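Local coordinates for protein thymine dioxygenase (PDB 5C3R) that probably oxidises the methyl group of thymine, using molecular oxygen and 2-oxoglutarate, as a metal-dependent dioxygenase of the iron/ascorbate-dependent family, at residues H216-S221 / V253-D258; I222-Q227 / Y293-N298; S122-R127 / D188-L193. All coordinates share one frame; numbering follows the deposited sequence.

Contact 1. Residues H216-S221 / V253-D258. With NI (nickel (II) ion), chain E; HMU (5-hydroxymethyl uracil), chain G; AKG (2-oxoglutaric acid), chain F.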
loop_
_atom_site.group_PDB
_atom_site.type_symbol
_atom_site.label_atom_id
_atom_site.label_comp_id
_atom_site.label_asym_id
_atom_site.label_seq_id
_atom_site.Cartn_x
_atom_site.Cartn_y
_atom_site.Cartn_z
ATOM N N HIS A 216 -1.277 8.215 -7.187
ATOM C CA HIS A 216 0.042 8.279 -6.591
ATOM C C HIS A 216 0.794 7.002 -6.899
ATOM O O HIS A 216 0.221 6.036 -7.410
ATOM C CB HIS A 216 -0.078 8.415 -5.078
ATOM C CG HIS A 216 -0.797 7.270 -4.441
ATOM N ND1 HIS A 216 -2.164 7.124 -4.501
ATOM C CD2 HIS A 216 -0.334 6.197 -3.761
ATOM C CE1 HIS A 216 -2.518 6.025 -3.863
ATOM N NE2 HIS A 216 -1.427 5.443 -3.405
ATOM N N THR A 217 2.083 7.022 -6.584
ATOM C CA THR A 217 2.877 5.821 -6.462
ATOM C C THR A 217 3.192 5.652 -4.980
ATOM O O THR A 217 3.337 6.649 -4.264
ATOM C CB THR A 217 4.189 5.935 -7.261
ATOM O OG1 THR A 217 4.901 7.123 -6.876
ATOM C CG2 THR A 217 3.895 5.986 -8.746
ATOM N N ASP A 218 3.280 4.404 -4.519
ATOM C CA ASP A 218 3.763 4.119 -3.168
ATOM C C ASP A 218 5.274 4.301 -3.105
ATOM O O ASP A 218 5.953 4.260 -4.138
ATOM C CB ASP A 218 3.403 2.693 -2.736
ATOM C CG ASP A 218 1.899 2.464 -2.650
ATOM O OD1 ASP A 218 1.115 3.438 -2.754
ATOM O OD2 ASP A 218 1.504 1.289 -2.489
ATOM N N TYR A 219 5.790 4.459 -1.889
ATOM C CA TYR A 219 7.158 4.926 -1.657
ATOM C C TYR A 219 8.178 3.816 -1.430
ATOM O O TYR A 219 9.345 3.975 -1.787
ATOM C CB TYR A 219 7.205 5.836 -0.415
ATOM C CG TYR A 219 6.153 6.911 -0.350
ATOM C CD1 TYR A 219 5.697 7.544 -1.502
ATOM C CD2 TYR A 219 5.631 7.321 0.871
ATOM C CE1 TYR A 219 4.738 8.537 -1.442
ATOM C CE2 TYR A 219 4.669 8.314 0.937
ATOM C CZ TYR A 219 4.228 8.916 -0.222
ATOM O OH TYR A 219 3.281 9.911 -0.179
ATOM N N GLY A 220 7.735 2.714 -0.822
ATOM C CA GLY A 220 8.630 1.710 -0.249
ATOM C C GLY A 220 9.050 0.597 -1.185
ATOM O O GLY A 220 9.240 0.822 -2.383
ATOM N N SER A 221 9.225 -0.604 -0.629
ATOM C CA SER A 221 9.610 -1.778 -1.411
ATOM C C SER A 221 8.369 -2.398 -2.058
ATOM O O SER A 221 8.245 -2.413 -3.287
ATOM C CB SER A 221 10.340 -2.808 -0.543
ATOM O OG SER A 221 9.608 -3.098 0.643
ATOM N N VAL A 253 -3.605 -7.773 -3.062
ATOM C CA VAL A 253 -3.018 -7.076 -4.189
ATOM C C VAL A 253 -1.659 -6.574 -3.722
ATOM O O VAL A 253 -1.570 -5.888 -2.704
ATOM C CB VAL A 253 -3.903 -5.898 -4.644
ATOM C CG1 VAL A 253 -3.326 -5.226 -5.875
ATOM C CG2 VAL A 253 -5.321 -6.377 -4.928
ATOM N N VAL A 254 -0.605 -6.940 -4.446
ATOM C CA VAL A 254 0.755 -6.589 -4.065
ATOM C C VAL A 254 1.371 -5.757 -5.171
ATOM O O VAL A 254 1.387 -6.168 -6.332
ATOM C CB VAL A 254 1.644 -7.833 -3.829
ATOM C CG1 VAL A 254 3.008 -7.420 -3.296
ATOM C CG2 VAL A 254 0.991 -8.799 -2.851
ATOM N N ASN A 255 1.887 -4.591 -4.805
ATOM C CA ASN A 255 2.529 -3.717 -5.771
ATOM C C ASN A 255 3.881 -3.225 -5.287
ATOM O O ASN A 255 4.091 -3.024 -4.092
ATOM C CB ASN A 255 1.625 -2.533 -6.111
ATOM C CG ASN A 255 1.378 -1.623 -4.930
ATOM O OD1 ASN A 255 0.626 -1.962 -4.019
ATOM N ND2 ASN A 255 1.992 -0.452 -4.945
ATOM N N ALA A 256 4.799 -3.039 -6.229
ATOM C CA ALA A 256 6.107 -2.499 -5.908
ATOM C C ALA A 256 6.005 -0.993 -5.689
ATOM O O ALA A 256 5.178 -0.315 -6.305
ATOM C CB ALA A 256 7.099 -2.816 -7.015
ATOM N N GLY A 257 6.847 -0.483 -4.795
ATOM C CA GLY A 257 6.933 0.945 -4.515
ATOM C C GLY A 257 8.147 1.573 -5.175
ATOM O O GLY A 257 8.974 0.882 -5.778
ATOM N N ASP A 258 8.254 2.893 -5.045
ATOM C CA ASP A 258 9.277 3.659 -5.764
ATOM C C ASP A 258 10.696 3.301 -5.372
ATOM O O ASP A 258 11.614 3.401 -6.191
ATOM C CB ASP A 258 9.039 5.158 -5.581
ATOM C CG ASP A 258 7.774 5.622 -6.271
ATOM O OD1 ASP A 258 7.316 4.907 -7.192
ATOM O OD2 ASP A 258 7.241 6.683 -5.900
HETATM NI NI NI E . -1.095 3.256 -2.788
HETATM N N1 HMU G . 2.391 6.352 3.216
HETATM C C2 HMU G . 3.531 5.438 3.350
HETATM O O2 HMU G . 4.066 5.282 4.424
HETATM N N3 HMU G . 4.018 4.719 2.165
HETATM C C4 HMU G . 3.378 4.913 0.909
HETATM O O3 HMU G . 0.140 6.031 -0.320
HETATM O O4 HMU G . 3.791 4.310 -0.050
HETATM C C5 HMU G . 2.237 5.822 0.793
HETATM C CM5 HMU G . 1.531 6.047 -0.528
HETATM C C6 HMU G . 1.762 6.532 1.970
HETATM C C1 AKG F . -2.697 3.737 -0.463
HETATM O O1 AKG F . -1.516 4.009 -0.767
HETATM O O2 AKG F . -3.128 3.951 0.689
HETATM C C2 AKG F . -3.585 3.164 -1.488
HETATM O O5 AKG F . -3.161 3.009 -2.637
HETATM C C3 AKG F . -5.011 2.791 -1.110
HETATM C C4 AKG F . -5.651 1.855 -2.134
HETATM C C5 AKG F . -6.971 1.288 -1.640
HETATM O O3 AKG F . -7.455 0.336 -2.278
HETATM O O4 AKG F . -7.549 1.766 -0.632
HETATM O O HOH W 1 3.317 2.385 -6.674
HETATM O O HOH W 2 -1.027 1.107 -2.103
#
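D218 meets N255 across this contact, and it also binds the metal. Its OD1 ligates the nickel ion at 2.2 Å. Its OD2 accepts from ND2 of N255 at 3.0 Å, in a nearly straight bond. The amide meets OD2 from above the carboxylate plane, while OD2 lies in the plane of the amide. T223 OG1 and the metal-bound water also hydrogen-bond to OD2, so both carboxylate oxygens are held and the group's rotation is restricted. N255 reaches it with CG between its backbone N and carbonyl carbon, chi1 65°.

H216 adds NE2 to the metal at 2.3 Å. With D218 and H273 it forms the HxD...H facial triad of 2-oxoglutarate oxygenases. O1 and O5 of 2-oxoglutarate and the water complete six ligands. Nickel here probably stands in for the native iron.

T217 and D258 cross at about a right angle. OG1 of T217 donates to the syn lone pair of D258 OD2 at 2.6 Å. R330 forms a salt bridge with the same oxygen. D258 N returns a bond to D218 O at 2.8 Å, and G257 N binds S221 O at 2.8 Å.

The CB of Y219 points away from 253-258, and one face of its ring lies over C4 of 5-hydroxymethyluracil. Its backbone N donates to O4 of that ligand at 2.7 Å.

The loop 216-221 joins strand 213-216 to strand 222-227. It packs on the end of strand 251-256, where G257 holds the N-cap position of helix 258-263. Helix 323-333 covers T217 and Y219.

Contact 2. Residues I222-Q227 / Y293-N298; sequences ITLLFQ and YFCNPN. With HMU (5-hydroxymethyl uracil), chain G; AKG (2-oxoglutaric acid), chain F.
I222, L224, Y293 and C295 form the apolar centre, on one face of an antiparallel strand pair in the double-stranded beta-helix (jelly-roll, cupin) fold of 2-oxoglutarate oxygenases. L224 and Y293 lie side by side and point the same way. CD1 of L224 reaches CD2 of the Y293 ring at 3.9 Å. The same methyl is 4.1 Å from SG of C295. CG1 of I222 touches CB of C295 at 3.8 Å. Helix 147-173 covers this face: H162 packs on I222 and C295, and F155 meets the Y293 ring edge-to-face. The Y293 hydroxyl is hydrogen-bonded to N189.

The backbones run nearly antiparallel, at 165°. L224 and Y293 are a hydrogen-bonded pair, with both N-H...O bonds made. T223 and F294 are a non-hydrogen-bonded pair.

T223 and F294 project from the opposite face, toward the active site. With CG anti to its carbonyl carbon (chi1 -59°), the F294 ring is set with one face against 5-hydroxymethyluracil, CD2 lying 3.5 Å from C2 of the ligand. The edge of the ring carries its other contacts. CZ approaches O1 of 2-oxoglutarate at 3.4 Å. OG1 of T223 sits in the ring plane beside CD1, at 3.3 Å. The ring thus touches both ligands.

At the polar edge, T223, bonded through OG1 to the metal ligand D218, is a second-shell residue of the metal site. A water donates to T223 OG1 at 3.1 Å and to the backbone O of C295 at 3.1 Å.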
loop_
_atom_site.group_PDB
_atom_site.type_symbol
_atom_site.label_atom_id
_atom_site.label_comp_id
_atom_site.label_asym_id
_atom_site.label_seq_id
_atom_site.Cartn_x
_atom_site.Cartn_y
_atom_site.Cartn_z
ATOM N N ILE A 222 7.465 -2.919 -1.227
ATOM C CA ILE A 222 6.165 -3.397 -1.692
ATOM C C ILE A 222 5.055 -2.958 -0.743
ATOM O O ILE A 222 5.311 -2.572 0.405
ATOM C CB ILE A 222 6.092 -4.944 -1.858
ATOM C CG1 ILE A 222 6.260 -5.663 -0.522
ATOM C CG2 ILE A 222 7.129 -5.441 -2.862
ATOM C CD1 ILE A 222 5.846 -7.121 -0.554
ATOM N N THR A 223 3.825 -3.039 -1.238
ATOM C CA THR A 223 2.647 -2.764 -0.450
ATOM C C THR A 223 1.716 -3.963 -0.558
ATOM O O THR A 223 1.412 -4.416 -1.663
ATOM C CB THR A 223 1.926 -1.503 -0.963
ATOM O OG1 THR A 223 2.781 -0.371 -0.798
ATOM C CG2 THR A 223 0.629 -1.248 -0.198
ATOM N N LEU A 224 1.284 -4.482 0.590
ATOM C CA LEU A 224 0.280 -5.539 0.627
ATOM C C LEU A 224 -1.061 -4.862 0.814
ATOM O O LEU A 224 -1.326 -4.282 1.869
ATOM C CB LEU A 224 0.547 -6.507 1.775
ATOM C CG LEU A 224 1.966 -7.064 1.816
ATOM C CD1 LEU A 224 2.236 -7.723 3.158
ATOM C CD2 LEU A 224 2.165 -8.042 0.672
ATOM N N LEU A 225 -1.890 -4.904 -0.224
ATOM C CA LEU A 225 -3.179 -4.248 -0.189
ATOM C C LEU A 225 -4.309 -5.264 -0.102
ATOM O O LEU A 225 -4.545 -6.031 -1.034
ATOM C CB LEU A 225 -3.359 -3.352 -1.416
ATOM C CG LEU A 225 -4.632 -2.504 -1.429
ATOM C CD1 LEU A 225 -4.684 -1.529 -0.267
ATOM C CD2 LEU A 225 -4.721 -1.746 -2.739
ATOM N N PHE A 226 -4.994 -5.241 1.038
ATOM C CA PHE A 226 -6.160 -6.062 1.309
ATOM C C PHE A 226 -7.391 -5.174 1.104
ATOM O O PHE A 226 -7.582 -4.202 1.842
ATOM C CB PHE A 226 -6.120 -6.552 2.761
ATOM C CG PHE A 226 -4.864 -7.303 3.136
ATOM C CD1 PHE A 226 -3.708 -6.626 3.491
ATOM C CD2 PHE A 226 -4.849 -8.692 3.162
ATOM C CE1 PHE A 226 -2.560 -7.313 3.850
ATOM C CE2 PHE A 226 -3.701 -9.387 3.519
ATOM C CZ PHE A 226 -2.554 -8.699 3.863
ATOM N N GLN A 227 -8.215 -5.477 0.105
ATOM C CA GLN A 227 -9.424 -4.684 -0.150
ATOM C C GLN A 227 -10.687 -5.518 0.042
ATOM O O GLN A 227 -10.672 -6.732 -0.141
ATOM C CB GLN A 227 -9.407 -4.072 -1.556
ATOM C CG GLN A 227 -9.361 -5.075 -2.700
ATOM C CD GLN A 227 -9.501 -4.424 -4.060
ATOM O OE1 GLN A 227 -10.020 -3.308 -4.186
ATOM N NE2 GLN A 227 -9.049 -5.125 -5.095
ATOM N N TYR A 293 -0.627 -2.274 3.852
ATOM C CA TYR A 293 0.560 -2.522 4.648
ATOM C C TYR A 293 1.780 -2.134 3.819
ATOM O O TYR A 293 2.224 -2.879 2.943
ATOM C CB TYR A 293 0.617 -3.992 5.062
ATOM C CG TYR A 293 1.729 -4.328 6.021
ATOM C CD1 TYR A 293 1.556 -4.187 7.392
ATOM C CD2 TYR A 293 2.953 -4.799 5.561
ATOM C CE1 TYR A 293 2.571 -4.499 8.281
ATOM C CE2 TYR A 293 3.973 -5.129 6.441
ATOM C CZ TYR A 293 3.778 -4.977 7.802
ATOM O OH TYR A 293 4.787 -5.295 8.688
ATOM N N PHE A 294 2.314 -0.954 4.092
ATOM C CA PHE A 294 3.467 -0.458 3.362
ATOM C C PHE A 294 4.724 -1.128 3.892
ATOM O O PHE A 294 5.058 -0.975 5.063
ATOM C CB PHE A 294 3.574 1.062 3.501
ATOM C CG PHE A 294 2.363 1.798 3.005
ATOM C CD1 PHE A 294 1.970 1.687 1.685
ATOM C CD2 PHE A 294 1.620 2.603 3.856
ATOM C CE1 PHE A 294 0.852 2.367 1.217
ATOM C CE2 PHE A 294 0.513 3.286 3.395
ATOM C CZ PHE A 294 0.125 3.163 2.075
ATOM N N CYS A 295 5.400 -1.886 3.029
ATOM C CA CYS A 295 6.673 -2.506 3.380
ATOM C C CYS A 295 7.828 -1.618 2.896
ATOM O O CYS A 295 7.781 -1.074 1.784
ATOM C CB CYS A 295 6.784 -3.907 2.775
ATOM S SG CYS A 295 5.390 -5.028 3.105
ATOM N N ASN A 296 8.844 -1.464 3.742
ATOM C CA ASN A 296 10.025 -0.658 3.435
ATOM C C ASN A 296 11.321 -1.398 3.761
ATOM O O ASN A 296 11.323 -2.288 4.612
ATOM C CB ASN A 296 10.017 0.621 4.268
ATOM C CG ASN A 296 8.790 1.469 4.024
ATOM O OD1 ASN A 296 8.544 1.910 2.901
ATOM N ND2 ASN A 296 8.025 1.724 5.079
ATOM N N PRO A 297 12.431 -1.024 3.096
ATOM C CA PRO A 297 13.727 -1.480 3.582
ATOM C C PRO A 297 13.973 -0.945 4.988
ATOM O O PRO A 297 13.335 0.024 5.397
ATOM C CB PRO A 297 14.726 -0.859 2.593
ATOM C CG PRO A 297 13.931 -0.509 1.398
ATOM C CD PRO A 297 12.565 -0.175 1.899
ATOM N N ASN A 298 14.873 -1.577 5.729
ATOM C CA ASN A 298 15.279 -1.044 7.029
ATOM C C ASN A 298 15.653 0.422 6.858
ATOM O O ASN A 298 16.287 0.779 5.865
ATOM C CB ASN A 298 16.469 -1.826 7.585
ATOM C CG ASN A 298 16.183 -3.310 7.733
ATOM O OD1 ASN A 298 15.031 -3.727 7.815
ATOM N ND2 ASN A 298 17.232 -4.112 7.759
HETATM N N1 HMU G . 2.391 6.352 3.216
HETATM C C2 HMU G . 3.531 5.438 3.350
HETATM O O2 HMU G . 4.066 5.282 4.424
HETATM N N3 HMU G . 4.018 4.719 2.165
HETATM C C4 HMU G . 3.378 4.913 0.909
HETATM O O3 HMU G . 0.140 6.031 -0.320
HETATM O O4 HMU G . 3.791 4.310 -0.050
HETATM C C5 HMU G . 2.237 5.822 0.793
HETATM C CM5 HMU G . 1.531 6.047 -0.528
HETATM C C6 HMU G . 1.762 6.532 1.970
HETATM C C1 AKG F . -2.697 3.737 -0.463
HETATM O O1 AKG F . -1.516 4.009 -0.767
HETATM O O2 AKG F . -3.128 3.951 0.689
HETATM C C2 AKG F . -3.585 3.164 -1.488
HETATM O O5 AKG F . -3.161 3.009 -2.637
HETATM C C3 AKG F . -5.011 2.791 -1.110
HETATM C C4 AKG F . -5.651 1.855 -2.134
HETATM C C5 AKG F . -6.971 1.288 -1.640
HETATM O O3 AKG F . -7.455 0.336 -2.278
HETATM O O4 AKG F . -7.549 1.766 -0.632
HETATM O O HOH W 3 5.516 0.502 0.278
#

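Contact 3. Residues S122-R127 / D188-L193; sequences SYEIGR and DNILRL. With AKG (2-oxoglutaric acid), chain F; HMU (5-hydroxymethyl uracil), chain G.
Strands 122-125 and 190-193 run antiparallel at 160°, with Y123-L193 and I125-L191 as hydrogen-bonded pairs and E124-R192 as the non-hydrogen-bonded pair between them. E124 and R192 lie side by side. R192 NE donates to E124 OE1 at 2.9 Å from above the carboxylate plane, in a salt bridge; NH2 adds a weak bond. The R192 chain is extended to CD and then bends at chi3, -96°. NH1 thereby reaches O2 of 2-oxoglutarate at 2.9 Å. One face of the guanidinium lies against C6 of 5-hydroxymethyluracil. A water donates to E124 OE1 and accepts from N1 of that ligand, bridging the two.

The pair belongs to the main sheet of the double-stranded beta-helix fold. Here a strand of the N-terminal family region extends the sheet beside strand 190-200. On the other face, the Y123 ring meets CD1 of L193 at its edge, through CD2 at 4.0 Å. I125 CD1 packs on L191 CD2, and M151 of helix 147-173 touches I125 and L193.

In the flanking loop residues, R127 grips D188 side-on. Its NE (2.8 Å) and NH2 (3.1 Å) both bind D188 OD1, which lies in the guanidinium plane.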
loop_
_atom_site.group_PDB
_atom_site.type_symbol
_atom_site.label_atom_id
_atom_site.label_comp_id
_atom_site.label_asym_id
_atom_site.label_seq_id
_atom_site.Cartn_x
_atom_site.Cartn_y
_atom_site.Cartn_z
ATOM N N SER A 122 -7.855 7.566 7.779
ATOM C CA SER A 122 -6.878 6.509 7.965
ATOM C C SER A 122 -6.319 6.463 9.375
ATOM O O SER A 122 -6.431 7.422 10.139
ATOM C CB SER A 122 -5.736 6.672 6.960
ATOM O OG SER A 122 -5.054 7.889 7.174
ATOM N N TYR A 123 -5.723 5.322 9.706
ATOM C CA TYR A 123 -5.026 5.146 10.963
ATOM C C TYR A 123 -3.813 4.264 10.732
ATOM O O TYR A 123 -3.941 3.115 10.283
ATOM C CB TYR A 123 -5.946 4.518 12.000
ATOM C CG TYR A 123 -5.286 4.294 13.339
ATOM C CD1 TYR A 123 -5.044 5.358 14.202
ATOM C CD2 TYR A 123 -4.909 3.018 13.746
ATOM C CE1 TYR A 123 -4.449 5.158 15.438
ATOM C CE2 TYR A 123 -4.303 2.809 14.978
ATOM C CZ TYR A 123 -4.081 3.882 15.822
ATOM O OH TYR A 123 -3.483 3.679 17.046
ATOM N N GLU A 124 -2.641 4.795 11.058
ATOM C CA GLU A 124 -1.392 4.130 10.730
ATOM C C GLU A 124 -0.640 3.627 11.959
ATOM O O GLU A 124 -0.445 4.357 12.927
ATOM C CB GLU A 124 -0.536 5.057 9.885
ATOM C CG GLU A 124 -1.168 5.271 8.518
ATOM C CD GLU A 124 -0.536 6.386 7.724
ATOM O OE1 GLU A 124 -0.186 6.142 6.551
ATOM O OE2 GLU A 124 -0.400 7.496 8.267
ATOM N N ILE A 125 -0.235 2.363 11.887
ATOM C CA ILE A 125 0.453 1.657 12.957
ATOM C C ILE A 125 1.831 1.234 12.459
ATOM O O ILE A 125 1.930 0.560 11.433
ATOM C CB ILE A 125 -0.329 0.384 13.341
ATOM C CG1 ILE A 125 -1.660 0.750 14.001
ATOM C CG2 ILE A 125 0.490 -0.513 14.256
ATOM C CD1 ILE A 125 -2.692 -0.356 13.929
ATOM N N GLY A 126 2.878 1.622 13.188
ATOM C CA GLY A 126 4.246 1.173 12.915
ATOM C C GLY A 126 4.624 0.044 13.858
ATOM O O GLY A 126 3.805 -0.388 14.671
ATOM N N ARG A 127 5.860 -0.444 13.757
ATOM C CA ARG A 127 6.339 -1.466 14.700
ATOM C C ARG A 127 6.440 -0.865 16.095
ATOM O O ARG A 127 6.782 0.303 16.241
ATOM C CB ARG A 127 7.676 -2.080 14.263
ATOM C CG ARG A 127 8.884 -1.171 14.368
ATOM C CD ARG A 127 10.150 -1.917 13.968
ATOM N NE ARG A 127 11.266 -1.003 13.720
ATOM C CZ ARG A 127 12.210 -0.679 14.601
ATOM N NH1 ARG A 127 12.213 -1.191 15.825
ATOM N NH2 ARG A 127 13.173 0.163 14.246
ATOM N N ASP A 188 10.519 -2.152 9.435
ATOM C CA ASP A 188 10.175 -0.725 9.467
ATOM C C ASP A 188 9.002 -0.440 8.522
ATOM O O ASP A 188 9.097 0.379 7.613
ATOM C CB ASP A 188 11.394 0.134 9.104
ATOM C CG ASP A 188 12.423 0.184 10.214
ATOM O OD1 ASP A 188 12.022 0.348 11.386
ATOM O OD2 ASP A 188 13.630 0.075 9.919
ATOM N N ASN A 189 7.891 -1.120 8.770
ATOM C CA ASN A 189 6.744 -1.103 7.883
ATOM C C ASN A 189 5.626 -0.300 8.505
ATOM O O ASN A 189 5.678 0.014 9.696
ATOM C CB ASN A 189 6.283 -2.534 7.623
ATOM C CG ASN A 189 7.403 -3.419 7.112
ATOM O OD1 ASN A 189 8.289 -2.965 6.392
ATOM N ND2 ASN A 189 7.377 -4.684 7.493
ATOM N N ILE A 190 4.620 0.040 7.703
ATOM C CA ILE A 190 3.487 0.830 8.181
ATOM C C ILE A 190 2.173 0.169 7.790
ATOM O O ILE A 190 1.885 -0.022 6.614
ATOM C CB ILE A 190 3.531 2.274 7.642
ATOM C CG1 ILE A 190 4.791 3.002 8.133
ATOM C CG2 ILE A 190 2.284 3.055 8.043
ATOM C CD1 ILE A 190 4.839 3.263 9.626
ATOM N N LEU A 191 1.389 -0.182 8.804
ATOM C CA LEU A 191 0.063 -0.753 8.626
ATOM C C LEU A 191 -0.936 0.395 8.574
ATOM O O LEU A 191 -1.233 1.012 9.602
ATOM C CB LEU A 191 -0.248 -1.693 9.796
ATOM C CG LEU A 191 -1.650 -2.268 9.974
ATOM C CD1 LEU A 191 -2.070 -3.092 8.767
ATOM C CD2 LEU A 191 -1.669 -3.118 11.237
ATOM N N ARG A 192 -1.436 0.689 7.375
ATOM C CA ARG A 192 -2.426 1.744 7.193
ATOM C C ARG A 192 -3.830 1.158 7.086
ATOM O O ARG A 192 -4.175 0.521 6.095
ATOM C CB ARG A 192 -2.109 2.572 5.946
ATOM C CG ARG A 192 -3.129 3.672 5.659
ATOM C CD ARG A 192 -2.875 4.384 4.339
ATOM N NE ARG A 192 -2.104 5.621 4.496
ATOM C CZ ARG A 192 -1.825 6.472 3.503
ATOM N NH1 ARG A 192 -2.234 6.237 2.254
ATOM N NH2 ARG A 192 -1.120 7.568 3.757
ATOM N N LEU A 193 -4.639 1.388 8.112
ATOM C CA LEU A 193 -6.057 1.045 8.066
ATOM C C LEU A 193 -6.779 2.180 7.359
ATOM O O LEU A 193 -6.499 3.349 7.619
ATOM C CB LEU A 193 -6.622 0.863 9.475
ATOM C CG LEU A 193 -5.877 -0.116 10.386
ATOM C CD1 LEU A 193 -6.520 -0.116 11.760
ATOM C CD2 LEU A 193 -5.865 -1.522 9.814
HETATM C C1 AKG F . -2.697 3.737 -0.463
HETATM O O1 AKG F . -1.516 4.009 -0.767
HETATM O O2 AKG F . -3.128 3.951 0.689
HETATM C C2 AKG F . -3.585 3.164 -1.488
HETATM O O5 AKG F . -3.161 3.009 -2.637
HETATM C C3 AKG F . -5.011 2.791 -1.110
HETATM C C4 AKG F . -5.651 1.855 -2.134
HETATM C C5 AKG F . -6.971 1.288 -1.640
HETATM O O3 AKG F . -7.455 0.336 -2.278
HETATM O O4 AKG F . -7.549 1.766 -0.632
HETATM N N1 HMU G . 2.391 6.352 3.216
HETATM C C2 HMU G . 3.531 5.438 3.350
HETATM O O2 HMU G . 4.066 5.282 4.424
HETATM N N3 HMU G . 4.018 4.719 2.165
HETATM C C4 HMU G . 3.378 4.913 0.909
HETATM O O3 HMU G . 0.140 6.031 -0.320
HETATM O O4 HMU G . 3.791 4.310 -0.050
HETATM C C5 HMU G . 2.237 5.822 0.793
HETATM C CM5 HMU G . 1.531 6.047 -0.528
HETATM C C6 HMU G . 1.762 6.532 1.970
HETATM O O HOH W 4 1.729 7.506 5.583
HETATM O O HOH W 5 7.473 0.983 11.665
#

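All three contacts reach one sheet, contact 1 through strand 251-256, with strands in the order 251-256, 222-227, 284-295, 190-200, 121-125. Contacts 1 and 2 have centres about 7 Å apart. They join through D218 OD2 and T223 OG1, 2.7 Å apart, and through V253 O and L225 N at 2.7 Å. Contacts 2 and 3 have centres about 9 Å apart. F294 N lies 2.7 Å from I190 O, and Y293 OH lies 2.9 Å from N189 ND2. Contacts 1 and 3 do not touch; their nearest atoms are about 6 Å apart. The ligands span that gap: contact 1 supplies metal ligands, and Y219, F294 and R192, one from each contact, pack against 5-hydroxymethyluracil.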